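Long-range contacts in 2S Albumin protein (Dolichos, PDB 6IX1), which probably serves as a seed albumin of the legume, built as a hemopexin-type beta-propeller, with a precise biochemical role that is not firmly established: residues Gly61-Glu69 with Gly117-Thr125; Asp157-Phe167 with Ala200-Val209. All coordinates share one frame; numbering follows the deposited sequence.

Contact 1. Residues Gly61-Glu69 with Gly117-Thr125; sequences GIDCSFDTE and GIDSAFRST
R123 reaches from strand 120-123 to D67, on strand 64-67, and to T68 just after it; the strands run 5° apart, their axes 5.7 Å from each other at closest approach. The R123 CB rests 3.6 Å from OD2 of D67. CG stays beside the same carboxylate oxygen, and the chain then bends at chi2 (67°), bringing CD to 3.5 Å from the D67 carbonyl O. That carbonyl is buried by the contact and has no polar partner in the model. NE gives the one clear direct hydrogen bond between the two segments, 2.9 Å to T68 O and nearly straight at 174°; T68 O lies in the guanidinium plane, and the N-H points at a lone pair in the carbonyl plane. NH1 turns back to G127 O, so the guanidinium is held by T68 on one segment and by G127, just after the other, which restrains its rotation. The D67 carboxylate is not paired with this charge: its OD1 takes the backbone N of R9 and a water that also accepts from R123 N. Further along, F66 CD2 meets the methyl of A121 obliquely at 3.6 Å. C64 packs its SG 3.7 Å from I118 CG2 and over the S120 backbone. Toward the N-terminal ends of the segments, a water accepts from I118 N at 3.1 Å and sits 2.8 Å from D63 OD1, while D63 OD2 is bonded by G78 N. Each strand belongs to its own sheet: 64-67 pairs antiparallel with 72-77, and 120-123 with 129-134, a classic bulge at D119 and S120 both facing F133. Strand 6-9 lies against S65, D67 and R123, and S174 bonds S120, so these innermost strands of neighbouring blades line the middle of the propeller.

Contact 2. Residues Asp157-Phe167 with Ala200-Val209; sequences DGFPVLKGTIF and ATNNTLTGKV
F159 and V161 travel alongside T201 and N203 in the same chain direction, the CA atoms of F159 and T201 6.0 Å apart, with the 3-10 turn 160-162 and the type II turn L162-T165 on one side and an extended chain on the other. N203 CG lies beside its own backbone N (chi1 -41°), which brings the amide up to the F159 ring: OD1 comes obliquely to 3.4 Å from CE1, ring and amide planes 47° apart. OD1 is also taken by the backbone N of T197, while ND2 donates to a water at 2.7 Å, and V161 N donates to that same water. With an alanine in place of N203, T197 N would probably lose its acceptor and the water its ND2 donor, and a gap would be likely beside the F159 ring. A second water sits over one face of that ring and bridges the carbonyl oxygens of G158 and A200. On the T201 side, P160 CG packs 3.6 Å from T201 CB, the two side chains at about a right angle. V161 lies over the N203 backbone and slides its CG2 past L205 CG, 3.9 Å away, in the opposite direction; L162 CD2 meets L205 CD2 a little more loosely. V209 CG2 comes to the rim of the F167 ring, in its plane, 3.8 Å from CE2. T165 OG1 accepts from F167 N, an ST turn, and also donates to L162 O at 2.8 Å, beside the T165 N bond of the type II turn. F159 is further wedged edge-to-face by Y131 and Y138, with a sulfate ion nearby. This is plain packing at a propeller rim: the connection leaving the third blade lies against the outermost strand of the fourth, as in hemopexin-type repeats.

How the contacts relate
Coming from the N terminus, the chain has already laid down the first blade, strands 6-9 to 37-44, when contact 1 opens. Between its halves, 61-69 and 117-125, run 47 residues that complete the second blade, so contact 1 closes that loop near the axis. The chain then completes the third blade before contact 2 opens at 157-167, and 32 residues later 200-209 closes it on the fourth blade's outer strand. The two loops follow in series and neither nests nor crosses. Their centres are about 19 Å apart: contact 1 joins second and third blades at the hub, contact 2 third and fourth at the rim.

Contact 1. Residues Gly61-Glu69 with Gly117-Thr125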
ATOM      1  N   GLY A  61       8.691  -6.756  -9.628  1.00 10.46           N
ATOM      2  CA  GLY A  61       8.626  -5.791  -8.527  1.00 10.16           C
ATOM      3  C   GLY A  61       7.382  -6.020  -7.679  1.00  8.43           C
ATOM      4  O   GLY A  61       6.640  -6.940  -7.898  1.00 13.75           O
ATOM      5  N   ILE A  62       7.175  -5.135  -6.738  1.00  8.83           N
ATOM      6  CA  ILE A  62       6.111  -5.198  -5.728  1.00  8.70           C
ATOM      7  C   ILE A  62       4.894  -4.415  -6.239  1.00  7.98           C
ATOM      8  O   ILE A  62       5.007  -3.246  -6.561  1.00  9.88           O
ATOM      9  CB  ILE A  62       6.636  -4.661  -4.393  1.00  8.74           C
ATOM     10  CG1 ILE A  62       7.723  -5.559  -3.838  1.00  9.51           C
ATOM     11  CG2 ILE A  62       5.513  -4.435  -3.402  1.00  9.55           C
ATOM     12  CD1 ILE A  62       8.483  -4.995  -2.653  1.00 10.24           C
ATOM     13  N   ASP A  63       3.764  -5.146  -6.331  1.00  7.81           N
ATOM     14  CA  ASP A  63       2.524  -4.566  -6.892  1.00  8.84           C
ATOM     15  C   ASP A  63       1.446  -4.346  -5.845  1.00  7.87           C
ATOM     16  O   ASP A  63       0.354  -3.848  -6.172  1.00  9.43           O
ATOM     17  CB  ASP A  63       1.962  -5.325  -8.094  1.00 10.82           C
ATOM     18  CG  ASP A  63       1.578  -6.757  -7.802  1.00  8.65           C
ATOM     19  OD1 ASP A  63       1.369  -7.045  -6.600  1.00  9.42           O
ATOM     20  OD2 ASP A  63       1.280  -7.459  -8.777  1.00 12.56           O
ATOM     21  N   CYS A  64       1.744  -4.626  -4.586  1.00  7.00           N
ATOM     22  CA  CYS A  64       0.878  -4.342  -3.434  1.00  7.27           C
ATOM     23  C   CYS A  64       1.702  -4.558  -2.172  1.00  8.13           C
ATOM     24  O   CYS A  64       2.632  -5.357  -2.195  1.00  8.28           O
ATOM     25  CB  CYS A  64      -0.385  -5.220  -3.470  1.00  8.12           C
ATOM     26  SG  CYS A  64      -1.605  -4.826  -2.186  1.00  8.99           S
ATOM     27  N   SER A  65       1.375  -3.808  -1.151  1.00  6.75           N
ATOM     28  CA  SER A  65       2.087  -3.948   0.128  1.00  7.18           C
ATOM     29  C   SER A  65       1.262  -3.371   1.239  1.00  7.98           C
ATOM     30  O   SER A  65       0.466  -2.506   0.947  1.00  8.48           O
ATOM     31  CB  SER A  65       3.417  -3.258   0.107  1.00  8.29           C
ATOM     32  OG  SER A  65       3.350  -1.893  -0.317  1.00  8.63           O
ATOM     33  N   PHE A  66       1.537  -3.803   2.473  1.00  7.85           N
ATOM     34  CA  PHE A  66       1.024  -3.121   3.658  1.00  7.65           C
ATOM     35  C   PHE A  66       1.915  -3.392   4.849  1.00  7.32           C
ATOM     36  O   PHE A  66       2.350  -4.494   5.049  1.00  7.71           O
ATOM     37  CB  PHE A  66      -0.438  -3.465   3.947  1.00  8.25           C
ATOM     38  CG  PHE A  66      -0.775  -4.918   4.089  1.00  7.76           C
ATOM     39  CD1 PHE A  66      -0.667  -5.516   5.353  1.00  7.35           C
ATOM     40  CD2 PHE A  66      -1.187  -5.694   3.029  1.00  6.82           C
ATOM     41  CE1 PHE A  66      -1.024  -6.839   5.543  1.00  9.58           C
ATOM     42  CE2 PHE A  66      -1.509  -7.050   3.221  1.00  8.79           C
ATOM     43  CZ  PHE A  66      -1.500  -7.592   4.470  1.00  9.61           C
ATOM     44  N   ASP A  67       2.008  -2.363   5.650  1.00  7.99           N
ATOM     45  CA  ASP A  67       2.690  -2.499   6.950  1.00  7.77           C
ATOM     46  C   ASP A  67       1.746  -3.214   7.945  1.00  7.28           C
ATOM     47  O   ASP A  67       0.511  -3.041   7.874  1.00  7.76           O
ATOM     48  CB  ASP A  67       3.117  -1.145   7.502  1.00  7.90           C
ATOM     49  CG  ASP A  67       2.026  -0.068   7.396  1.00 10.36           C
ATOM     50  OD1 ASP A  67       1.644   0.297   6.197  1.00  9.47           O
ATOM     51  OD2 ASP A  67       1.491   0.391   8.438  1.00 11.23           O
ATOM     52  N   THR A  68       2.350  -3.927   8.928  1.00  8.02           N
ATOM     53  CA  THR A  68       1.532  -4.585   9.952  1.00  8.38           C
ATOM     54  C   THR A  68       1.839  -3.976  11.315  1.00  8.71           C
ATOM     55  O   THR A  68       1.041  -3.150  11.803  1.00 11.69           O
ATOM     56  CB  THR A  68       1.771  -6.111   9.902  1.00  8.47           C
ATOM     57  OG1 THR A  68       3.163  -6.337   9.995  1.00  8.96           O
ATOM     58  CG2 THR A  68       1.237  -6.706   8.637  1.00  8.14           C
ATOM     59  N   GLU A  69       2.990  -4.363  11.848  1.00  9.48           N
ATOM     60  CA  GLU A  69       3.457  -3.846  13.142  1.00  9.28           C
ATOM     61  C   GLU A  69       4.989  -3.756  13.079  1.00  8.44           C
ATOM     62  O   GLU A  69       5.622  -4.382  12.262  1.00  8.13           O
ATOM     63  CB  GLU A  69       2.942  -4.755  14.289  1.00 10.46           C
ATOM     64  CG  GLU A  69       3.452  -6.191  14.176  1.00 13.38           C
ATOM     65  CD  GLU A  69       2.849  -7.101  15.221  1.00 17.06           C
ATOM     66  OE1 GLU A  69       1.623  -7.141  15.315  1.00 19.28           O
ATOM     67  OE2 GLU A  69       3.615  -7.691  15.995  1.00 22.06           O
ATOM     68  N   GLY A 117      -4.215 -11.929  -7.008  1.00  8.84           N
ATOM     69  CA  GLY A 117      -3.551 -10.624  -6.883  1.00  8.86           C
ATOM     70  C   GLY A 117      -4.392  -9.706  -6.074  1.00  7.10           C
ATOM     71  O   GLY A 117      -5.593  -9.779  -6.084  1.00  9.43           O
ATOM     72  N   ILE A 118      -3.709  -8.748  -5.458  1.00  7.66           N
ATOM     73  CA  ILE A 118      -4.353  -7.641  -4.737  1.00  7.64           C
ATOM     74  C   ILE A 118      -3.909  -6.344  -5.384  1.00  7.53           C
ATOM     75  O   ILE A 118      -2.682  -6.205  -5.620  1.00  8.69           O
ATOM     76  CB  ILE A 118      -4.065  -7.760  -3.211  1.00  8.30           C
ATOM     77  CG1 ILE A 118      -4.372  -9.185  -2.700  1.00  9.10           C
ATOM     78  CG2 ILE A 118      -4.834  -6.685  -2.460  1.00  8.55           C
ATOM     79  CD1 ILE A 118      -4.233  -9.369  -1.269  1.00 10.08           C
ATOM     80  N   ASP A 119      -4.829  -5.397  -5.583  1.00  7.36           N
ATOM     81  CA  ASP A 119      -4.378  -4.130  -6.189  1.00  7.45           C
ATOM     82  C   ASP A 119      -3.715  -3.239  -5.154  1.00  7.35           C
ATOM     83  O   ASP A 119      -2.707  -2.593  -5.522  1.00  8.46           O
ATOM     84  CB  ASP A 119      -5.573  -3.373  -6.764  1.00  7.80           C
ATOM     85  CG  ASP A 119      -6.225  -3.981  -8.007  1.00  8.75           C
ATOM     86  OD1 ASP A 119      -5.566  -4.853  -8.650  1.00 10.50           O
ATOM     87  OD2 ASP A 119      -7.376  -3.650  -8.293  1.00 10.48           O
ATOM     88  N   SER A 120      -4.280  -3.138  -3.983  1.00  7.23           N
ATOM     89  CA  SER A 120      -3.794  -2.144  -3.034  1.00  7.21           C
ATOM     90  C   SER A 120      -4.224  -2.534  -1.640  1.00  6.71           C
ATOM     91  O   SER A 120      -5.159  -3.366  -1.522  1.00  6.61           O
ATOM     92  CB  SER A 120      -4.323  -0.747  -3.339  1.00  8.22           C
ATOM     93  OG  SER A 120      -3.561   0.261  -2.766  1.00  9.62           O
ATOM     94  N   ALA A 121      -3.615  -1.937  -0.630  1.00  6.37           N
ATOM     95  CA  ALA A 121      -3.946  -2.232   0.733  1.00  6.09           C
ATOM     96  C   ALA A 121      -3.492  -1.132   1.650  1.00  7.04           C
ATOM     97  O   ALA A 121      -2.491  -0.467   1.296  1.00  7.94           O
ATOM     98  CB  ALA A 121      -3.294  -3.487   1.149  1.00  7.18           C
ATOM     99  N   PHE A 122      -4.076  -0.976   2.821  1.00  6.92           N
ATOM    100  CA  PHE A 122      -3.497  -0.034   3.786  1.00  6.06           C
ATOM    101  C   PHE A 122      -3.905  -0.453   5.158  1.00  6.46           C
ATOM    102  O   PHE A 122      -4.951  -1.122   5.304  1.00  7.23           O
ATOM    103  CB  PHE A 122      -3.828   1.431   3.527  1.00  6.99           C
ATOM    104  CG  PHE A 122      -5.243   1.897   3.697  1.00  9.33           C
ATOM    105  CD1 PHE A 122      -5.734   2.275   4.899  1.00  9.08           C
ATOM    106  CD2 PHE A 122      -6.110   1.950   2.615  1.00  8.56           C
ATOM    107  CE1 PHE A 122      -7.013   2.756   5.006  1.00  8.34           C
ATOM    108  CE2 PHE A 122      -7.374   2.472   2.679  1.00  8.53           C
ATOM    109  CZ  PHE A 122      -7.827   2.810   3.917  1.00  8.58           C
ATOM    110  N   ARG A 123      -3.125  -0.098   6.148  1.00  7.25           N
ATOM    111  CA  ARG A 123      -3.351  -0.462   7.541  1.00  7.33           C
ATOM    112  C   ARG A 123      -4.435   0.369   8.188  1.00  8.70           C
ATOM    113  O   ARG A 123      -4.418   1.601   8.134  1.00  9.18           O
ATOM    114  CB  ARG A 123      -2.012  -0.279   8.244  1.00  7.43           C
ATOM    115  CG  ARG A 123      -1.969  -0.670   9.728  1.00  7.39           C
ATOM    116  CD  ARG A 123      -2.128  -2.126   9.966  1.00  8.48           C
ATOM    117  NE  ARG A 123      -1.781  -2.500  11.301  1.00  9.25           N
ATOM    118  CZ  ARG A 123      -2.587  -2.518  12.380  1.00 10.47           C
ATOM    119  NH1 ARG A 123      -3.892  -2.302  12.228  1.00 13.40           N
ATOM    120  NH2 ARG A 123      -2.172  -2.879  13.563  1.00 12.30           N
ATOM    121  N   SER A 124      -5.399  -0.318   8.781  1.00  8.93           N
ATOM    122  CA  SER A 124      -6.512   0.351   9.445  1.00  9.64           C
ATOM    123  C   SER A 124      -6.076   0.816  10.823  1.00  9.57           C
ATOM    124  O   SER A 124      -5.129   0.302  11.457  1.00 11.64           O
ATOM    125  CB  SER A 124      -7.697  -0.593   9.541  1.00 11.14           C
ATOM    126  OG  SER A 124      -8.828   0.015  10.146  1.00 12.90           O
ATOM    127  N   THR A 125      -6.804   1.722  11.431  1.00  9.77           N
ATOM    128  CA  THR A 125      -6.715   1.979  12.843  1.00 10.74           C
ATOM    129  C   THR A 125      -7.508   0.933  13.651  1.00 12.32           C
ATOM    130  O   THR A 125      -7.324   0.955  14.843  1.00 14.63           O
ATOM    131  CB  THR A 125      -7.306   3.356  13.149  1.00 12.22           C
ATOM    132  OG1 THR A 125      -8.628   3.392  12.630  1.00 13.19           O
ATOM    133  CG2 THR A 125      -6.502   4.518  12.573  1.00 12.52           C
TER
HETATM  134  O   HOH W   1      -0.754  -8.861  -6.220  1.00 10.46           O
HETATM  135  O   HOH W   2      -1.330  -5.217  -7.897  1.00 13.81           O
HETATM  136  O   HOH W   3      -0.523   1.149   5.122  1.00  8.15           O

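Contact 2. Residues Asp157-Phe167 with Ala200-Val209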
ATOM      1  N   ASP A 157     -19.461   0.710  -0.859  1.00  7.06           N
ATOM      2  CA  ASP A 157     -20.253   0.283   0.334  1.00  6.67           C
ATOM      3  C   ASP A 157     -19.558   0.675   1.629  1.00  8.69           C
ATOM      4  O   ASP A 157     -20.214   0.983   2.600  1.00  8.98           O
ATOM      5  CB  ASP A 157     -20.449  -1.229   0.360  1.00  7.34           C
ATOM      6  CG  ASP A 157     -21.316  -1.721  -0.830  1.00  7.22           C
ATOM      7  OD1 ASP A 157     -22.267  -1.001  -1.122  1.00  9.77           O
ATOM      8  OD2 ASP A 157     -21.025  -2.810  -1.337  1.00  8.36           O
ATOM      9  N   GLY A 158     -18.234   0.654   1.699  1.00  7.16           N
ATOM     10  CA  GLY A 158     -17.475   1.126   2.849  1.00  7.70           C
ATOM     11  C   GLY A 158     -17.186   2.600   2.804  1.00  7.76           C
ATOM     12  O   GLY A 158     -17.077   3.239   3.849  1.00  8.39           O
ATOM     13  N   PHE A 159     -16.945   3.080   1.579  1.00  7.12           N
ATOM     14  CA  PHE A 159     -16.424   4.458   1.343  1.00  6.53           C
ATOM     15  C   PHE A 159     -17.308   5.193   0.351  1.00  7.35           C
ATOM     16  O   PHE A 159     -16.839   5.541  -0.718  1.00  7.56           O
ATOM     17  CB  PHE A 159     -14.952   4.368   0.906  1.00  6.64           C
ATOM     18  CG  PHE A 159     -14.048   3.661   1.832  1.00  7.51           C
ATOM     19  CD1 PHE A 159     -13.396   4.368   2.824  1.00  9.12           C
ATOM     20  CD2 PHE A 159     -13.803   2.307   1.680  1.00  9.60           C
ATOM     21  CE1 PHE A 159     -12.569   3.714   3.707  1.00 10.22           C
ATOM     22  CE2 PHE A 159     -12.963   1.666   2.576  1.00 10.89           C
ATOM     23  CZ  PHE A 159     -12.326   2.379   3.552  1.00 10.19           C
ATOM     24  N   PRO A 160     -18.597   5.447   0.723  1.00  7.48           N
ATOM     25  CA  PRO A 160     -19.452   6.205  -0.171  1.00  7.99           C
ATOM     26  C   PRO A 160     -18.902   7.598  -0.490  1.00  7.62           C
ATOM     27  O   PRO A 160     -19.274   8.154  -1.496  1.00  7.57           O
ATOM     28  CB  PRO A 160     -20.811   6.269   0.515  1.00  8.92           C
ATOM     29  CG  PRO A 160     -20.436   6.048   1.976  1.00  8.42           C
ATOM     30  CD  PRO A 160     -19.292   5.058   1.966  1.00  7.73           C
ATOM     31  N   VAL A 161     -17.966   8.124   0.341  1.00  7.61           N
ATOM     32  CA  VAL A 161     -17.372   9.438   0.063  1.00  7.82           C
ATOM     33  C   VAL A 161     -16.662   9.409  -1.288  1.00  8.28           C
ATOM     34  O   VAL A 161     -16.416  10.450  -1.842  1.00  8.34           O
ATOM     35  CB  VAL A 161     -16.481   9.870   1.238  1.00  8.67           C
ATOM     36  CG1 VAL A 161     -15.172   9.145   1.245  1.00  9.19           C
ATOM     37  CG2 VAL A 161     -16.186  11.369   1.223  1.00 10.89           C
ATOM     38  N   LEU A 162     -16.261   8.242  -1.747  1.00  7.71           N
ATOM     39  CA  LEU A 162     -15.518   8.112  -3.017  1.00  7.69           C
ATOM     40  C   LEU A 162     -16.432   7.932  -4.240  1.00  8.25           C
ATOM     41  O   LEU A 162     -15.945   7.926  -5.343  1.00  9.19           O
ATOM     42  CB  LEU A 162     -14.595   6.886  -2.954  1.00  7.34           C
ATOM     43  CG  LEU A 162     -13.534   6.955  -1.876  1.00  7.69           C
ATOM     44  CD1 LEU A 162     -12.717   5.661  -1.905  1.00  9.47           C
ATOM     45  CD2 LEU A 162     -12.595   8.124  -2.105  1.00  8.67           C
ATOM     46  N   LYS A 163     -17.738   7.872  -4.008  1.00  7.55           N
ATOM     47  CA  LYS A 163     -18.680   7.854  -5.140  1.00  8.40           C
ATOM     48  C   LYS A 163     -18.462   9.099  -5.989  1.00  7.79           C
ATOM     49  O   LYS A 163     -18.358  10.220  -5.521  1.00  8.90           O
ATOM     50  CB  LYS A 163     -20.123   7.799  -4.664  1.00  8.12           C
ATOM     51  CG  LYS A 163     -20.473   6.446  -4.060  1.00  9.18           C
ATOM     52  CD  LYS A 163     -21.888   6.392  -3.477  1.00  9.63           C
ATOM     53  CE  LYS A 163     -22.317   5.054  -2.983  1.00  9.73           C
ATOM     54  NZ  LYS A 163     -23.735   4.952  -2.847  1.00 15.60           N
ATOM     55  N   GLY A 164     -18.459   8.893  -7.316  1.00  9.27           N
ATOM     56  CA  GLY A 164     -18.272   9.948  -8.281  1.00 10.51           C
ATOM     57  C   GLY A 164     -16.836  10.290  -8.536  1.00 11.94           C
ATOM     58  O   GLY A 164     -16.529  11.336  -9.135  1.00 14.62           O
ATOM     59  N   THR A 165     -15.896   9.570  -7.929  1.00  9.66           N
ATOM     60  CA  THR A 165     -14.456   9.716  -8.133  1.00 10.43           C
ATOM     61  C   THR A 165     -13.953   8.451  -8.801  1.00 10.85           C
ATOM     62  O   THR A 165     -14.582   7.392  -8.622  1.00  9.85           O
ATOM     63  CB  THR A 165     -13.651   9.997  -6.866  1.00 12.03           C
ATOM     64  OG1 THR A 165     -13.438   8.782  -6.129  1.00 10.37           O
ATOM     65  CG2 THR A 165     -14.272  11.105  -6.027  1.00 14.83           C
ATOM     66  N   ILE A 166     -12.743   8.493  -9.360  1.00 11.52           N
ATOM     67  CA  ILE A 166     -12.232   7.263 -10.036  1.00 13.06           C
ATOM     68  C   ILE A 166     -11.911   6.193  -9.003  1.00 11.11           C
ATOM     69  O   ILE A 166     -11.915   4.954  -9.368  1.00 12.51           O
ATOM     70  CB  ILE A 166     -11.035   7.548 -10.911  1.00 13.86           C
ATOM     71  CG1 ILE A 166     -10.711   6.372 -11.828  1.00 19.01           C
ATOM     72  CG2 ILE A 166      -9.894   8.033 -10.067  1.00 13.71           C
ATOM     73  CD1 ILE A 166     -11.837   5.944 -12.818  1.00 20.85           C
ATOM     74  N   PHE A 167     -11.757   6.571  -7.740  1.00  9.52           N
ATOM     75  CA  PHE A 167     -11.403   5.556  -6.748  1.00  8.43           C
ATOM     76  C   PHE A 167     -12.552   4.557  -6.590  1.00  8.63           C
ATOM     77  O   PHE A 167     -12.330   3.508  -5.977  1.00  9.95           O
ATOM     78  CB  PHE A 167     -11.002   6.203  -5.448  1.00  7.93           C
ATOM     79  CG  PHE A 167      -9.839   7.137  -5.617  1.00  8.69           C
ATOM     80  CD1 PHE A 167      -8.554   6.620  -5.622  1.00 11.00           C
ATOM     81  CD2 PHE A 167      -9.997   8.491  -5.792  1.00 10.45           C
ATOM     82  CE1 PHE A 167      -7.472   7.458  -5.822  1.00 10.03           C
ATOM     83  CE2 PHE A 167      -8.889   9.313  -5.997  1.00 12.71           C
ATOM     84  CZ  PHE A 167      -7.665   8.762  -6.093  1.00 12.59           C
ATOM     85  N   ALA A 200     -17.933   2.624   9.939  1.00 10.05           N
ATOM     86  CA  ALA A 200     -18.870   3.735   9.657  1.00 10.32           C
ATOM     87  C   ALA A 200     -18.674   4.191   8.258  1.00  9.10           C
ATOM     88  O   ALA A 200     -17.623   3.999   7.692  1.00 11.96           O
ATOM     89  CB  ALA A 200     -18.658   4.912  10.604  1.00 11.58           C
ATOM     90  N   THR A 201     -19.652   4.872   7.689  1.00 10.27           N
ATOM     91  CA  THR A 201     -19.474   5.628   6.421  1.00 10.22           C
ATOM     92  C   THR A 201     -19.355   7.103   6.743  1.00 10.65           C
ATOM     93  O   THR A 201     -19.904   7.931   6.057  1.00 12.72           O
ATOM     94  CB  THR A 201     -20.616   5.292   5.450  1.00 11.87           C
ATOM     95  OG1 THR A 201     -21.835   5.607   6.063  1.00 16.24           O
ATOM     96  CG2 THR A 201     -20.652   3.857   5.036  1.00 12.35           C
ATOM     97  N   ASN A 202     -18.468   7.414   7.695  1.00 11.68           N
ATOM     98  CA  ASN A 202     -18.210   8.809   8.136  1.00 12.01           C
ATOM     99  C   ASN A 202     -16.885   9.299   7.531  1.00  8.62           C
ATOM    100  O   ASN A 202     -16.447  10.339   7.995  1.00 11.10           O
ATOM    101  CB  ASN A 202     -18.237   8.916   9.653  1.00 12.47           C
ATOM    102  CG  ASN A 202     -19.578   8.631  10.257  1.00 13.40           C
ATOM    103  OD1 ASN A 202     -20.595   8.895   9.629  1.00 19.94           O
ATOM    104  ND2 ASN A 202     -19.558   8.072  11.449  1.00 15.41           N
ATOM    105  N   ASN A 203     -16.331   8.648   6.522  1.00  9.03           N
ATOM    106  CA  ASN A 203     -15.024   9.003   5.989  1.00  8.40           C
ATOM    107  C   ASN A 203     -15.160  10.356   5.304  1.00  9.76           C
ATOM    108  O   ASN A 203     -16.187  10.747   4.817  1.00  9.86           O
ATOM    109  CB  ASN A 203     -14.548   7.966   5.001  1.00  7.22           C
ATOM    110  CG  ASN A 203     -14.842   6.561   5.444  1.00  7.44           C
ATOM    111  OD1 ASN A 203     -13.987   5.872   5.975  1.00  8.49           O
ATOM    112  ND2 ASN A 203     -16.105   6.132   5.268  1.00  6.99           N
ATOM    113  N   THR A 204     -14.066  11.095   5.310  1.00  9.51           N
ATOM    114  CA  THR A 204     -14.043  12.435   4.680  1.00  9.13           C
ATOM    115  C   THR A 204     -12.895  12.505   3.684  1.00  8.87           C
ATOM    116  O   THR A 204     -11.911  11.826   3.833  1.00 10.09           O
ATOM    117  CB  THR A 204     -14.044  13.565   5.676  1.00 13.84           C
ATOM    118  OG1 THR A 204     -13.015  13.281   6.583  1.00 18.25           O
ATOM    119  CG2 THR A 204     -15.383  13.604   6.358  1.00 18.17           C
ATOM    120  N   LEU A 205     -13.050  13.392   2.704  1.00 10.84           N
ATOM    121  CA  LEU A 205     -11.910  13.752   1.838  1.00 12.99           C
ATOM    122  C   LEU A 205     -11.204  14.892   2.520  1.00 14.40           C
ATOM    123  O   LEU A 205     -11.873  15.901   2.851  1.00 21.54           O
ATOM    124  CB  LEU A 205     -12.315  14.210   0.446  1.00 16.02           C
ATOM    125  CG  LEU A 205     -13.054  13.133  -0.287  1.00 15.57           C
ATOM    126  CD1 LEU A 205     -13.372  13.492  -1.722  1.00 19.21           C
ATOM    127  CD2 LEU A 205     -12.380  11.804  -0.309  1.00 14.97           C
ATOM    128  N   THR A 206      -9.906  14.820   2.608  1.00 12.43           N
ATOM    129  CA  THR A 206      -9.100  15.942   3.135  1.00 12.63           C
ATOM    130  C   THR A 206      -8.598  16.644   1.872  1.00 14.53           C
ATOM    131  O   THR A 206      -7.675  16.067   1.251  1.00 18.24           O
ATOM    132  CB  THR A 206      -8.009  15.480   4.092  1.00 15.13           C
ATOM    133  OG1 THR A 206      -8.500  14.612   5.097  1.00 23.58           O
ATOM    134  CG2 THR A 206      -7.275  16.690   4.668  1.00 16.01           C
ATOM    135  N   GLY A 207      -9.187  17.770   1.454  1.00 16.78           N
ATOM    136  CA  GLY A 207      -8.813  18.408   0.173  1.00 21.32           C
ATOM    137  C   GLY A 207      -9.416  17.755  -1.048  1.00 18.33           C
ATOM    138  O   GLY A 207     -10.475  17.126  -0.883  1.00 20.20           O
ATOM    139  N   LYS A 208      -8.743  17.779  -2.199  1.00 15.26           N
ATOM    140  CA  LYS A 208      -9.328  17.413  -3.500  1.00 13.11           C
ATOM    141  C   LYS A 208      -8.566  16.185  -4.047  1.00 13.57           C
ATOM    142  O   LYS A 208      -7.359  16.018  -3.747  1.00 15.08           O
ATOM    143  CB  LYS A 208      -9.328  18.622  -4.461  1.00 18.28           C
ATOM    144  CG  LYS A 208     -10.049  19.845  -3.913  1.00 21.40           C
ATOM    145  CD  LYS A 208      -9.314  21.185  -4.020  1.00 29.20           C
ATOM    146  CE  LYS A 208      -8.029  21.116  -3.203  1.00 26.50           C
ATOM    147  NZ  LYS A 208      -8.005  21.871  -1.921  1.00 18.93           N
ATOM    148  N   VAL A 209      -9.154  15.469  -4.986  1.00 10.99           N
ATOM    149  CA  VAL A 209      -8.438  14.560  -5.919  1.00 12.24           C
ATOM    150  C   VAL A 209      -7.551  15.412  -6.800  1.00 13.33           C
ATOM    151  O   VAL A 209      -8.030  16.456  -7.359  1.00 16.50           O
ATOM    152  CB  VAL A 209      -9.411  13.716  -6.741  1.00 11.83           C
ATOM    153  CG1 VAL A 209      -8.639  12.866  -7.702  1.00 14.19           C
ATOM    154  CG2 VAL A 209     -10.330  12.875  -5.847  1.00 12.20           C
TER
HETATM  155  O   HOH W   4     -15.403   3.359   6.089  1.00 11.51           O
HETATM  156  O   HOH W   5     -17.513   7.267   3.216  1.00  9.60           O